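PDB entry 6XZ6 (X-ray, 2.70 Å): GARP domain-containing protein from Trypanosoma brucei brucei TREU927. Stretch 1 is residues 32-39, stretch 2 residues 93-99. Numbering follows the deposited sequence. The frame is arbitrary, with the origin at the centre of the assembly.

Stretch 1 (32-39) ERRFEAVG
Stretch 2 93-99: AAMEVKR

Two helical segments of one chain, 32-39 and 93-99, each part of a longer helix, pack nearly antiparallel: their axes approach to 9.3 Å and their N-to-C directions differ by 166°. Backbone phi/psi values stay near -63/-43, and i to i+4 hydrogen bonds such as A37 N to R33 O (2.9 Å) and K98 N to A94 O (3.0 Å) hold each helix. Register is set by A37 opposite A94 (CA-CA 5.1 Å) and R34 opposite K98 (CA-CA 6.2 Å). The small alanines permit the close approach: both CA-to-CB bonds point toward the partner helix, and A37 CB meets A94 CB at 4.0 Å. V97, chi1 t (171°), also points toward stretch 1 and spreads its methyls over it, CG2 lying 3.8 Å from A37 CB and CG1 3.7 Å from R33 O. K98 leaves its helix sideways, but chi1 -85° (m), chi2 137°, chi3 -158° (t) and chi4 64° (p) bring its end nearer, placing NZ 3.4 Å from V38 CG2 (chi1 t) and 3.8 Å from R34 O; no direct hydrogen bond joins the stretches. R34 also departs sideways, with chi1 -101°, chi2 -168° (t), chi3 -107° and chi4 113°; its CG lies 4.2 Å from K98 CG, an aliphatic contact between two cationic side chains. One water bridges the helices, donating to K98 O (2.9 Å) and accepting a weak hydrogen bond from R34 NE (2.9 Å). R33 (chi1 m, chi2 m, chi3 147°, chi4 177°) leads its end away from stretch 2, where NH2 lies 3.4 Å from OE2 of the extended E36 (chi1 t, chi2 t), a salt bridge of charges alone. In stretch 2, R99 (chi1 t, chi2 t) donates from NH1 to E96 OE2 (2.8 Å), a hydrogen-bonded salt bridge with E96 chi1 and chi2 both m. F35 and M95 point away.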

# COMPACT_ATOMS: atom_id res chain seq x y z
N GLU A 32 -4.74 -8.48 0.45
CA GLU A 32 -6.19 -8.72 0.51
C GLU A 32 -6.80 -8.42 -0.86
O GLU A 32 -7.62 -9.20 -1.36
CB GLU A 32 -6.83 -7.90 1.62
CG GLU A 32 -6.35 -8.33 3.00
CD GLU A 32 -7.18 -7.88 4.19
OE1 GLU A 32 -6.83 -6.84 4.80
OE2 GLU A 32 -8.14 -8.59 4.54
N ARG A 33 -6.36 -7.31 -1.50
CA ARG A 33 -6.79 -6.86 -2.82
C ARG A 33 -6.36 -7.83 -3.92
O ARG A 33 -7.17 -8.15 -4.79
CB ARG A 33 -6.28 -5.45 -3.10
CG ARG A 33 -6.84 -4.38 -2.12
CD ARG A 33 -8.34 -4.26 -2.14
NE ARG A 33 -8.84 -3.92 -0.81
CZ ARG A 33 -10.11 -3.68 -0.50
NH1 ARG A 33 -10.46 -3.37 0.74
NH2 ARG A 33 -11.05 -3.72 -1.45
N ARG A 34 -5.10 -8.32 -3.85
CA ARG A 34 -4.51 -9.31 -4.75
C ARG A 34 -5.28 -10.63 -4.68
O ARG A 34 -5.57 -11.20 -5.71
CB ARG A 34 -3.02 -9.55 -4.43
CG ARG A 34 -2.03 -8.82 -5.35
CD ARG A 34 -0.60 -9.33 -5.17
NE ARG A 34 0.20 -8.34 -4.45
CZ ARG A 34 0.69 -8.49 -3.22
NH1 ARG A 34 1.36 -7.49 -2.64
NH2 ARG A 34 0.53 -9.64 -2.57
N PHE A 35 -5.64 -11.09 -3.47
CA PHE A 35 -6.45 -12.30 -3.23
C PHE A 35 -7.85 -12.13 -3.80
O PHE A 35 -8.33 -13.00 -4.53
CB PHE A 35 -6.51 -12.60 -1.73
CG PHE A 35 -5.26 -13.22 -1.14
CD1 PHE A 35 -4.41 -13.99 -1.94
CD2 PHE A 35 -4.99 -13.13 0.23
CE1 PHE A 35 -3.30 -14.61 -1.39
CE2 PHE A 35 -3.88 -13.75 0.79
CZ PHE A 35 -3.05 -14.50 -0.03
N GLU A 36 -8.49 -10.98 -3.53
CA GLU A 36 -9.81 -10.61 -4.03
C GLU A 36 -9.86 -10.60 -5.57
O GLU A 36 -10.81 -11.13 -6.14
CB GLU A 36 -10.25 -9.26 -3.42
CG GLU A 36 -11.68 -8.89 -3.79
CD GLU A 36 -12.15 -7.55 -3.29
OE1 GLU A 36 -13.22 -7.10 -3.75
OE2 GLU A 36 -11.45 -6.93 -2.46
N ALA A 37 -8.84 -10.01 -6.24
CA ALA A 37 -8.74 -9.96 -7.70
C ALA A 37 -8.60 -11.38 -8.28
O ALA A 37 -9.27 -11.71 -9.25
CB ALA A 37 -7.56 -9.10 -8.12
N VAL A 38 -7.77 -12.22 -7.64
CA VAL A 38 -7.54 -13.62 -8.02
C VAL A 38 -8.85 -14.43 -7.89
O VAL A 38 -9.17 -15.21 -8.77
CB VAL A 38 -6.36 -14.22 -7.18
CG1 VAL A 38 -6.38 -15.77 -7.16
CG2 VAL A 38 -5.02 -13.70 -7.70
N GLY A 39 -9.58 -14.21 -6.80
CA GLY A 39 -10.86 -14.86 -6.57
C GLY A 39 -11.89 -14.44 -7.59
O GLY A 39 -12.53 -15.30 -8.18
N ALA A 93 -8.07 -6.37 -15.45
CA ALA A 93 -8.21 -5.66 -14.17
C ALA A 93 -7.33 -6.26 -13.07
O ALA A 93 -6.69 -5.48 -12.36
CB ALA A 93 -9.67 -5.60 -13.74
N ALA A 94 -7.23 -7.62 -12.96
CA ALA A 94 -6.39 -8.32 -11.96
C ALA A 94 -4.92 -8.06 -12.19
O ALA A 94 -4.17 -7.94 -11.23
CB ALA A 94 -6.67 -9.81 -11.95
N MET A 95 -4.50 -7.95 -13.46
CA MET A 95 -3.14 -7.63 -13.88
C MET A 95 -2.83 -6.22 -13.33
O MET A 95 -1.75 -6.03 -12.78
CB MET A 95 -3.05 -7.72 -15.43
CG MET A 95 -1.81 -7.10 -16.05
SD MET A 95 -1.79 -5.27 -16.20
CE MET A 95 -2.87 -5.03 -17.53
N GLU A 96 -3.80 -5.26 -13.40
CA GLU A 96 -3.57 -3.91 -12.85
C GLU A 96 -3.44 -3.97 -11.32
O GLU A 96 -2.56 -3.32 -10.77
CB GLU A 96 -4.64 -2.87 -13.25
CG GLU A 96 -5.13 -2.88 -14.69
CD GLU A 96 -4.30 -2.22 -15.78
OE1 GLU A 96 -4.85 -2.00 -16.89
OE2 GLU A 96 -3.10 -1.95 -15.55
N VAL A 97 -4.29 -4.75 -10.65
CA VAL A 97 -4.22 -4.95 -9.20
C VAL A 97 -2.78 -5.41 -8.83
O VAL A 97 -2.17 -4.80 -7.98
CB VAL A 97 -5.30 -5.95 -8.66
CG1 VAL A 97 -5.06 -6.30 -7.20
CG2 VAL A 97 -6.71 -5.43 -8.87
N LYS A 98 -2.26 -6.47 -9.47
CA LYS A 98 -0.88 -6.94 -9.21
C LYS A 98 0.18 -5.82 -9.46
O LYS A 98 1.15 -5.72 -8.72
CB LYS A 98 -0.56 -8.19 -10.04
CG LYS A 98 -1.03 -9.47 -9.39
CD LYS A 98 -1.70 -10.44 -10.37
CE LYS A 98 -2.62 -11.43 -9.67
NZ LYS A 98 -3.78 -10.76 -8.99
N ARG A 99 -0.04 -4.97 -10.46
CA ARG A 99 0.83 -3.87 -10.83
C ARG A 99 0.85 -2.73 -9.80
O ARG A 99 1.93 -2.23 -9.50
CB ARG A 99 0.42 -3.38 -12.21
CG ARG A 99 1.25 -2.27 -12.74
CD ARG A 99 0.54 -1.66 -13.90
NE ARG A 99 0.63 -0.21 -13.83
CZ ARG A 99 -0.27 0.61 -14.34
NH1 ARG A 99 -1.33 0.14 -14.97
NH2 ARG A 99 -0.11 1.92 -14.23
O HOH W 1 2.04 -7.18 -6.37